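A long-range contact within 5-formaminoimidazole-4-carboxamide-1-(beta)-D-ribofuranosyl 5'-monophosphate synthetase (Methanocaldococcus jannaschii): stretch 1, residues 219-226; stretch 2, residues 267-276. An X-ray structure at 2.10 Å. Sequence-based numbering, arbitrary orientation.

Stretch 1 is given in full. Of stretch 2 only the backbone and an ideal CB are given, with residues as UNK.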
# COMPACT_ATOMS: atom_id res chain seq x y z
N GLU A 219 26.83 7.51 -5.08
CA GLU A 219 26.69 6.42 -4.13
C GLU A 219 26.51 5.10 -4.85
O GLU A 219 25.81 5.02 -5.87
CB GLU A 219 25.50 6.69 -3.21
CG GLU A 219 25.43 5.80 -1.97
CD GLU A 219 24.01 5.66 -1.45
OE1 GLU A 219 23.82 5.10 -0.34
OE2 GLU A 219 23.06 6.10 -2.14
N VAL A 220 27.15 4.06 -4.32
CA VAL A 220 26.97 2.69 -4.81
C VAL A 220 25.93 2.02 -3.92
O VAL A 220 26.10 1.95 -2.71
CB VAL A 220 28.28 1.88 -4.77
CG1 VAL A 220 28.01 0.40 -5.02
CG2 VAL A 220 29.28 2.42 -5.80
N GLU A 221 24.85 1.53 -4.52
CA GLU A 221 23.79 0.89 -3.75
C GLU A 221 23.74 -0.59 -4.06
O GLU A 221 24.00 -0.99 -5.19
CB GLU A 221 22.43 1.51 -4.08
CG GLU A 221 22.40 3.03 -3.98
CD GLU A 221 21.20 3.65 -4.67
OE1 GLU A 221 20.30 2.92 -5.15
OE2 GLU A 221 21.16 4.90 -4.73
N LEU A 222 23.39 -1.40 -3.07
CA LEU A 222 23.12 -2.81 -3.29
C LEU A 222 21.63 -3.08 -3.49
O LEU A 222 20.80 -2.81 -2.59
CB LEU A 222 23.66 -3.65 -2.13
CG LEU A 222 23.26 -5.13 -2.11
CD1 LEU A 222 23.89 -5.89 -3.26
CD2 LEU A 222 23.64 -5.74 -0.77
N LEU A 223 21.30 -3.63 -4.65
CA LEU A 223 19.90 -3.83 -5.04
C LEU A 223 19.42 -5.27 -4.86
O LEU A 223 18.25 -5.49 -4.55
CB LEU A 223 19.68 -3.38 -6.50
CG LEU A 223 19.16 -1.94 -6.70
CD1 LEU A 223 17.77 -1.81 -6.13
CD2 LEU A 223 20.08 -0.89 -6.08
N GLY A 224 20.31 -6.23 -5.05
CA GLY A 224 19.93 -7.63 -4.91
C GLY A 224 20.97 -8.62 -5.40
O GLY A 224 22.07 -8.24 -5.82
N MET A 225 20.61 -9.91 -5.36
CA MET A 225 21.55 -10.98 -5.70
C MET A 225 20.78 -12.19 -6.19
O MET A 225 19.67 -12.47 -5.71
CB MET A 225 22.34 -11.42 -4.46
CG MET A 225 23.10 -10.33 -3.74
SD MET A 225 23.99 -11.05 -2.33
CE MET A 225 24.77 -9.60 -1.63
N ASP A 226 21.38 -12.91 -7.13
CA ASP A 226 20.85 -14.19 -7.59
C ASP A 226 21.99 -15.20 -7.73
O ASP A 226 23.17 -14.84 -7.76
CB ASP A 226 20.14 -14.04 -8.94
CG ASP A 226 21.11 -13.76 -10.09
OD1 ASP A 226 21.64 -12.63 -10.15
OD2 ASP A 226 21.34 -14.66 -10.94
N UNK A 267 29.24 -10.24 5.58
CA UNK A 267 30.01 -10.14 4.34
C UNK A 267 29.62 -8.92 3.50
O UNK A 267 30.19 -8.69 2.43
CB UNK A 267 29.82 -11.41 3.51
N UNK A 268 28.65 -8.15 3.97
CA UNK A 268 28.21 -6.98 3.21
C UNK A 268 29.27 -5.87 3.15
O UNK A 268 29.39 -5.18 2.13
CB UNK A 268 26.92 -6.43 3.82
N UNK A 269 30.04 -5.68 4.23
CA UNK A 269 31.14 -4.72 4.10
C UNK A 269 32.08 -5.07 2.95
O UNK A 269 32.53 -4.18 2.22
CB UNK A 269 31.93 -4.65 5.41
N UNK A 270 32.36 -6.36 2.76
CA UNK A 270 33.16 -6.81 1.63
C UNK A 270 32.42 -6.56 0.32
O UNK A 270 33.01 -6.07 -0.65
CB UNK A 270 33.51 -8.29 1.77
N UNK A 271 31.14 -6.92 0.29
CA UNK A 271 30.30 -6.70 -0.89
C UNK A 271 30.31 -5.23 -1.31
O UNK A 271 30.51 -4.90 -2.49
CB UNK A 271 28.87 -7.16 -0.61
N UNK A 272 30.11 -4.34 -0.34
CA UNK A 272 30.07 -2.90 -0.62
C UNK A 272 31.44 -2.38 -1.03
O UNK A 272 31.55 -1.61 -2.00
CB UNK A 272 29.57 -2.13 0.60
N UNK A 273 32.48 -2.79 -0.31
CA UNK A 273 33.86 -2.39 -0.65
C UNK A 273 34.22 -2.74 -2.09
O UNK A 273 34.88 -1.97 -2.78
CB UNK A 273 34.85 -3.06 0.30
N UNK A 274 33.79 -3.92 -2.54
CA UNK A 274 34.05 -4.35 -3.91
C UNK A 274 33.39 -3.42 -4.90
O UNK A 274 33.97 -3.05 -5.92
CB UNK A 274 33.56 -5.78 -4.13
N UNK A 275 32.14 -3.06 -4.61
CA UNK A 275 31.41 -2.11 -5.45
C UNK A 275 32.08 -0.74 -5.43
O UNK A 275 32.26 -0.11 -6.47
CB UNK A 275 29.96 -1.99 -4.99
N UNK A 276 32.48 -0.29 -4.24
CA UNK A 276 33.13 1.01 -4.12
C UNK A 276 34.42 1.07 -4.94
O UNK A 276 34.67 2.04 -5.65
CB UNK A 276 33.43 1.32 -2.65

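Stretch 2 is helical from 268 to 276 and packs across the strand of stretch 1, their axes 8.6 Å apart at closest approach and their directions inclined at 133°.

Position 267 precedes the helix and its ideal CB has nothing of stretch 1 within 5.5 Å, so the strand hardly restricts the choice; it is Leu 267, whose carbonyl O accepts a hydrogen bond from N of position 271.

At 268, CA-to-CB points sideways. A short side chain would fall short of the strand, whereas a longer apolar one, such as leucine, isoleucine or methionine, could reach the methyl groups of Leu 222 and Met 225. Leu 268 brings its CD2 to 3.6 Å from Leu 222 CD2 and 4.2 Å from Met 225 CE.

Positions 269 and 270 are out of reach, and many residues would suit. Pro 269 fits the first turn of a helix, where its missing amide hydrogen costs no helical bond; Gln 270 follows.

Position 271 points toward the strand, its ideal CB 4.9 Å from Met 225 CE and 5.4 Å from Leu 222 CD2. A compact apolar side chain such as valine, or perhaps alanine or isoleucine, is suitable. Val 271 places CG2 4.3 Å from Met 225 CE and CG1 4.4 Å from Leu 222 CD1.

At 272, the bond again points sideways and the ideal CB touches nothing, so contact calls for a long apolar side chain, leucine, methionine or an aromatic. Phe 272 spans the gap: its CZ lies 3.7 Å from Leu 222 CB, and its CE2 lies 3.9 Å from Val 220 O, which sits at the ring edge.

Positions 273 and 274 are out of reach; they are Glu 273 and Met 274.

Position 275 is the most restricted. Its ideal CB would lie only 3.1 Å from Val 220 CG1, too tight for two carbons, so glycine is strongly favoured. Gly 275 lets the backbone come close, with its O 4.0 Å from Val 220 CG2.

At 276, CB points sideways, beside Val 220. Apolar contact is possible, but a short polar side chain could also reach Val 220 N through a water. Asp 276 has OD1 3.6 Å from Val 220 CB; a water accepts from Val 220 N (2.9 Å to the water O) and donates a weak hydrogen bond to Asp 276 OD1 (3.5 Å from the water O).

Stretch 2, residues 267-276: LLPQVFEMGD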
# COMPACT_ATOMS: atom_id res chain seq x y z
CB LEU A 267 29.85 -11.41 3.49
CG LEU A 267 30.41 -12.72 4.04
CD1 LEU A 267 30.13 -13.88 3.08
CD2 LEU A 267 31.90 -12.58 4.30
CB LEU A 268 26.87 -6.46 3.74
CG LEU A 268 25.70 -7.37 3.36
CD1 LEU A 268 24.44 -6.93 4.06
CD2 LEU A 268 25.52 -7.34 1.85
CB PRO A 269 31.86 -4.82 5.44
CG PRO A 269 30.80 -5.28 6.40
CD PRO A 269 29.97 -6.24 5.59
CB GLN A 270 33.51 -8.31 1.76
CG GLN A 270 34.54 -8.78 0.74
CD GLN A 270 34.71 -10.31 0.70
OE1 GLN A 270 35.10 -10.86 -0.33
NE2 GLN A 270 34.43 -10.98 1.81
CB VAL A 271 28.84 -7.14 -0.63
CG1 VAL A 271 27.93 -6.66 -1.74
CG2 VAL A 271 28.75 -8.66 -0.46
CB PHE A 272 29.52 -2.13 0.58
CG PHE A 272 28.01 -2.03 0.62
CD1 PHE A 272 27.27 -2.82 1.48
CD2 PHE A 272 27.34 -1.15 -0.22
CE1 PHE A 272 25.88 -2.74 1.50
CE2 PHE A 272 25.96 -1.06 -0.21
CZ PHE A 272 25.23 -1.86 0.66
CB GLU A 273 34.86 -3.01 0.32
CG GLU A 273 36.30 -2.57 0.11
CD GLU A 273 36.54 -1.11 0.51
OE1 GLU A 273 36.02 -0.69 1.56
OE2 GLU A 273 37.25 -0.40 -0.23
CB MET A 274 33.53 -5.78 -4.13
CG MET A 274 34.28 -6.85 -3.36
SD MET A 274 33.40 -8.42 -3.39
CE MET A 274 33.46 -8.84 -5.13
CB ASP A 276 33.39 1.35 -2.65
CG ASP A 276 32.11 1.72 -1.90
OD1 ASP A 276 31.07 1.88 -2.56
OD2 ASP A 276 32.15 1.84 -0.65
O HOH W 1 29.70 4.98 -3.26
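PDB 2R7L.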